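Long-range contact in alpha-glucosidase (Bacteroides thetaiotaomicron, PDB 5XFM), which hydrolyses beta-L-arabinopyranosides and alpha-galactosides as a bifunctional, calcium-containing glycoside hydrolase of family 97: residues 306-318 against 333-347. The protein carries 1 engineered substitution. Sequence-based numbering, arbitrary orientation.
Sequences DGSINYDDQVRYI and NWWDTRIGHQRMKSL
Ser346 OG works in two bonds at once: it accepts from Tyr311 OH across the contact at 3.2 Å and itself donates to Arg343 O, one turn back in its own helix, at 2.8 Å. With CG anti to the backbone N (chi1 -167°), Tyr311 carries its ring across to helix 341-347, where it is sandwiched between Arg343 and Leu347. On one face the guanidinium of Arg343 lies almost flat, planes 8° apart, a stacked cation-pi pair with CZ 3.6 Å from the ring centroid. A bend at chi3 turns the guanidinium onto the ring. Leu347 CD1 makes a CH-pi contact with the opposite face. With an alanine here in place of the tyrosine, the Arg343 guanidinium would probably lose its platform, Leu347 CD1 would have a gap beside it, and Ser346 OG would be left without its donor across the contact.

Leu347 is a knob in a hole made by Tyr311, Gln314, Val315 and Ile318. Further back, Ile339 CD1 packs on the backbone of Asn310, whose OD1 caps the helix by accepting from Asp313 N, while Ile309 CG2 sits 3.6 Å from Trp335 N, where helix 335-338 begins. At the far end Asp306 OD2 takes a weak bond from Trp334 NE1 (3.2 Å), and a water links the same oxygen to Arg338 NH2; OD1 is held by Trp301. Arg338 in turn lays its guanidinium over the face of the Trp334 ring.

Both segments belong to the TIM-barrel-like catalytic region. The axes of helix segments 311-318 and 341-347 come within 11.2 Å, 27° from parallel; these are outer helices of the barrel, with strand 328-331 and the short helix 335-338 between them in the chain, and Ile331 of that strand is touched by Gln314 and Leu347.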
# COMPACT_ATOMS: atom_id res chain seq x y z
N ASP A 306 16.19 -15.37 13.86
CA ASP A 306 15.87 -15.51 15.28
C ASP A 306 17.11 -15.59 16.17
O ASP A 306 17.08 -15.22 17.34
CB ASP A 306 15.01 -16.76 15.52
CG ASP A 306 13.54 -16.56 15.12
OD1 ASP A 306 13.13 -15.42 14.81
OD2 ASP A 306 12.79 -17.56 15.13
N GLY A 307 18.21 -16.09 15.60
CA GLY A 307 19.46 -16.18 16.33
C GLY A 307 20.05 -14.83 16.70
O GLY A 307 20.94 -14.74 17.54
N SER A 308 19.54 -13.77 16.08
CA SER A 308 20.04 -12.43 16.33
C SER A 308 19.31 -11.72 17.48
O SER A 308 19.73 -10.65 17.94
CB SER A 308 19.93 -11.59 15.07
OG SER A 308 18.58 -11.49 14.65
N ILE A 309 18.23 -12.33 17.96
CA ILE A 309 17.44 -11.70 19.01
C ILE A 309 18.06 -11.97 20.38
O ILE A 309 17.61 -12.83 21.14
CB ILE A 309 15.98 -12.19 18.98
CG1 ILE A 309 15.42 -12.01 17.57
CG2 ILE A 309 15.13 -11.41 19.98
CD1 ILE A 309 15.38 -10.57 17.12
N ASN A 310 19.12 -11.22 20.65
CA ASN A 310 19.82 -11.26 21.93
C ASN A 310 20.51 -9.92 22.14
O ASN A 310 20.66 -9.15 21.19
CB ASN A 310 20.84 -12.40 21.98
CG ASN A 310 21.85 -12.33 20.85
OD1 ASN A 310 22.81 -11.56 20.90
ND2 ASN A 310 21.64 -13.14 19.81
N TYR A 311 20.93 -9.65 23.37
CA TYR A 311 21.48 -8.34 23.74
C TYR A 311 22.66 -7.90 22.85
O TYR A 311 22.66 -6.79 22.34
CB TYR A 311 21.91 -8.35 25.21
CG TYR A 311 22.19 -6.97 25.77
CD1 TYR A 311 23.44 -6.37 25.61
CD2 TYR A 311 21.21 -6.26 26.45
CE1 TYR A 311 23.69 -5.11 26.12
CE2 TYR A 311 21.46 -5.00 26.96
CZ TYR A 311 22.70 -4.43 26.79
OH TYR A 311 22.96 -3.18 27.29
N ASP A 312 23.63 -8.78 22.67
CA ASP A 312 24.89 -8.39 22.02
C ASP A 312 24.74 -8.12 20.52
O ASP A 312 25.34 -7.18 20.00
CB ASP A 312 25.95 -9.49 22.23
CG ASP A 312 26.41 -9.59 23.68
OD1 ASP A 312 26.18 -8.64 24.46
OD2 ASP A 312 27.00 -10.62 24.03
N ASP A 313 23.93 -8.92 19.84
CA ASP A 313 23.67 -8.70 18.42
C ASP A 313 22.89 -7.41 18.21
O ASP A 313 23.11 -6.69 17.24
CB ASP A 313 22.91 -9.88 17.83
CG ASP A 313 23.78 -11.11 17.65
OD1 ASP A 313 25.00 -10.95 17.44
OD2 ASP A 313 23.25 -12.24 17.75
N GLN A 314 21.99 -7.11 19.14
CA GLN A 314 21.24 -5.87 19.06
C GLN A 314 22.17 -4.69 19.32
O GLN A 314 22.00 -3.64 18.74
CB GLN A 314 20.07 -5.87 20.05
CG GLN A 314 18.97 -6.89 19.71
CD GLN A 314 18.59 -6.90 18.24
OE1 GLN A 314 18.25 -5.86 17.68
NE2 GLN A 314 18.62 -8.07 17.62
N VAL A 315 23.16 -4.89 20.18
CA VAL A 315 24.20 -3.88 20.37
C VAL A 315 24.93 -3.66 19.05
O VAL A 315 25.19 -2.53 18.65
CB VAL A 315 25.22 -4.28 21.47
CG1 VAL A 315 26.46 -3.38 21.40
CG2 VAL A 315 24.58 -4.21 22.84
N ARG A 316 25.24 -4.76 18.38
CA ARG A 316 25.90 -4.71 17.08
C ARG A 316 25.10 -3.89 16.07
O ARG A 316 25.66 -3.04 15.37
CB ARG A 316 26.12 -6.13 16.56
CG ARG A 316 27.41 -6.76 17.05
CD ARG A 316 27.57 -8.19 16.58
NE ARG A 316 28.78 -8.79 17.14
CZ ARG A 316 28.78 -9.68 18.12
NH1 ARG A 316 27.63 -10.08 18.66
NH2 ARG A 316 29.93 -10.17 18.58
N TYR A 317 23.79 -4.13 15.98
CA TYR A 317 22.97 -3.43 15.00
C TYR A 317 22.67 -1.98 15.39
O TYR A 317 22.45 -1.13 14.53
CB TYR A 317 21.67 -4.20 14.75
CG TYR A 317 21.81 -5.12 13.56
CD1 TYR A 317 22.51 -6.31 13.67
CD2 TYR A 317 21.23 -4.81 12.33
CE1 TYR A 317 22.65 -7.16 12.60
CE2 TYR A 317 21.37 -5.66 11.25
CZ TYR A 317 22.08 -6.84 11.39
OH TYR A 317 22.24 -7.71 10.34
N ILE A 318 22.66 -1.71 16.69
CA ILE A 318 22.57 -0.35 17.18
C ILE A 318 23.82 0.43 16.78
O ILE A 318 23.74 1.57 16.30
CB ILE A 318 22.39 -0.33 18.72
CG1 ILE A 318 20.95 -0.73 19.08
CG2 ILE A 318 22.71 1.03 19.29
CD1 ILE A 318 20.75 -1.03 20.54
N ASN A 333 10.83 -10.09 16.68
CA ASN A 333 10.17 -11.06 17.56
C ASN A 333 11.11 -11.80 18.54
O ASN A 333 12.31 -11.88 18.30
CB ASN A 333 9.42 -12.10 16.73
CG ASN A 333 10.33 -12.83 15.74
OD1 ASN A 333 11.55 -12.81 15.86
ND2 ASN A 333 9.71 -13.49 14.77
N TRP A 334 10.51 -12.32 19.62
CA TRP A 334 11.15 -13.05 20.73
C TRP A 334 11.88 -12.19 21.76
O TRP A 334 12.40 -12.74 22.74
CB TRP A 334 12.14 -14.12 20.22
CG TRP A 334 11.55 -15.19 19.38
CD1 TRP A 334 11.79 -15.42 18.05
CD2 TRP A 334 10.60 -16.18 19.79
NE1 TRP A 334 11.06 -16.49 17.62
CE2 TRP A 334 10.32 -16.98 18.67
CE3 TRP A 334 9.97 -16.47 21.00
CZ2 TRP A 334 9.43 -18.05 18.71
CZ3 TRP A 334 9.08 -17.54 21.05
CH2 TRP A 334 8.82 -18.31 19.91
N TRP A 335 11.94 -10.88 21.57
CA TRP A 335 12.79 -10.05 22.45
C TRP A 335 12.34 -10.05 23.91
O TRP A 335 13.17 -9.95 24.82
CB TRP A 335 12.87 -8.61 21.93
CG TRP A 335 11.59 -7.81 22.02
CD1 TRP A 335 10.71 -7.57 21.00
CD2 TRP A 335 11.08 -7.11 23.17
NE1 TRP A 335 9.68 -6.79 21.45
CE2 TRP A 335 9.88 -6.50 22.78
CE3 TRP A 335 11.52 -6.97 24.49
CZ2 TRP A 335 9.11 -5.74 23.66
CZ3 TRP A 335 10.75 -6.22 25.36
CH2 TRP A 335 9.56 -5.62 24.94
N ASP A 336 11.04 -10.17 24.15
CA ASP A 336 10.54 -10.09 25.52
C ASP A 336 10.96 -11.30 26.34
O ASP A 336 11.03 -11.23 27.56
CB ASP A 336 9.02 -9.98 25.53
CG ASP A 336 8.35 -11.24 25.04
OD1 ASP A 336 8.72 -11.70 23.94
OD2 ASP A 336 7.50 -11.80 25.76
N THR A 337 11.23 -12.40 25.65
CA THR A 337 11.55 -13.65 26.32
C THR A 337 13.05 -13.99 26.27
O THR A 337 13.55 -14.73 27.13
CB THR A 337 10.72 -14.80 25.71
OG1 THR A 337 10.56 -15.85 26.67
CG2 THR A 337 11.35 -15.34 24.45
N ARG A 338 13.76 -13.47 25.28
CA ARG A 338 15.18 -13.78 25.10
C ARG A 338 16.11 -12.63 25.50
O ARG A 338 17.32 -12.80 25.61
CB ARG A 338 15.45 -14.18 23.65
CG ARG A 338 14.75 -15.47 23.26
CD ARG A 338 14.96 -15.85 21.81
NE ARG A 338 14.07 -16.95 21.44
CZ ARG A 338 14.11 -17.59 20.28
NH1 ARG A 338 15.00 -17.25 19.36
NH2 ARG A 338 13.25 -18.57 20.04
N ILE A 339 15.53 -11.45 25.71
CA ILE A 339 16.26 -10.29 26.23
C ILE A 339 15.59 -9.72 27.48
O ILE A 339 16.25 -9.45 28.48
CB ILE A 339 16.39 -9.18 25.16
CG1 ILE A 339 17.20 -9.68 23.96
CG2 ILE A 339 17.06 -7.94 25.76
CD1 ILE A 339 17.10 -8.80 22.73
N GLY A 340 14.28 -9.54 27.40
CA GLY A 340 13.49 -9.12 28.55
C GLY A 340 13.25 -7.63 28.61
O GLY A 340 14.02 -6.83 28.08
N HIS A 341 12.16 -7.26 29.29
CA HIS A 341 11.76 -5.86 29.44
C HIS A 341 12.80 -5.08 30.22
O HIS A 341 13.02 -3.89 29.96
CB HIS A 341 10.40 -5.75 30.15
CG HIS A 341 9.22 -6.01 29.26
ND1 HIS A 341 8.91 -7.26 28.79
CD2 HIS A 341 8.26 -5.18 28.79
CE1 HIS A 341 7.82 -7.19 28.05
NE2 HIS A 341 7.41 -5.94 28.03
N GLN A 342 13.44 -5.74 31.18
CA GLN A 342 14.36 -5.07 32.10
C GLN A 342 15.64 -4.61 31.42
O GLN A 342 16.06 -3.47 31.59
CB GLN A 342 14.74 -6.02 33.23
CG GLN A 342 13.62 -6.34 34.19
CD GLN A 342 13.55 -7.83 34.48
OE1 GLN A 342 14.10 -8.64 33.73
NE2 GLN A 342 12.86 -8.19 35.55
N ARG A 343 16.25 -5.48 30.62
CA ARG A 343 17.50 -5.14 29.93
C ARG A 343 17.24 -4.26 28.73
O ARG A 343 18.16 -3.59 28.22
CB ARG A 343 18.26 -6.39 29.50
CG ARG A 343 18.70 -7.29 30.63
CD ARG A 343 19.86 -8.15 30.18
NE ARG A 343 21.01 -7.29 29.91
CZ ARG A 343 22.11 -7.66 29.26
NH1 ARG A 343 22.21 -8.89 28.77
NH2 ARG A 343 23.10 -6.79 29.09
N MET A 344 15.99 -4.27 28.26
CA MET A 344 15.58 -3.40 27.16
C MET A 344 15.86 -1.94 27.49
O MET A 344 16.20 -1.18 26.60
CB MET A 344 14.10 -3.59 26.85
CG MET A 344 13.64 -2.84 25.60
SD MET A 344 14.68 -3.22 24.17
CE MET A 344 14.38 -4.98 23.97
N LYS A 345 15.74 -1.57 28.76
CA LYS A 345 16.00 -0.20 29.19
C LYS A 345 17.46 0.21 29.00
O LYS A 345 17.76 1.33 28.58
CB LYS A 345 15.60 -0.04 30.66
CG LYS A 345 16.17 1.19 31.35
CD LYS A 345 15.56 1.36 32.73
CE LYS A 345 16.39 2.30 33.59
NZ LYS A 345 17.69 1.67 33.96
N SER A 346 18.37 -0.71 29.31
CA SER A 346 19.78 -0.44 29.15
C SER A 346 20.15 -0.46 27.67
O SER A 346 21.03 0.27 27.23
CB SER A 346 20.63 -1.44 29.94
OG SER A 346 20.53 -2.75 29.40
N LEU A 347 19.44 -1.27 26.90
CA LEU A 347 19.63 -1.29 25.45
C LEU A 347 19.18 0.05 24.84
O LEU A 347 19.85 0.61 23.98
CB LEU A 347 18.87 -2.46 24.82
CG LEU A 347 19.50 -3.23 23.65
CD1 LEU A 347 21.00 -3.43 23.82
CD2 LEU A 347 18.81 -4.57 23.47
O HOH W 1 13.13 -19.32 17.46
O HOH W 2 19.65 -11.58 25.88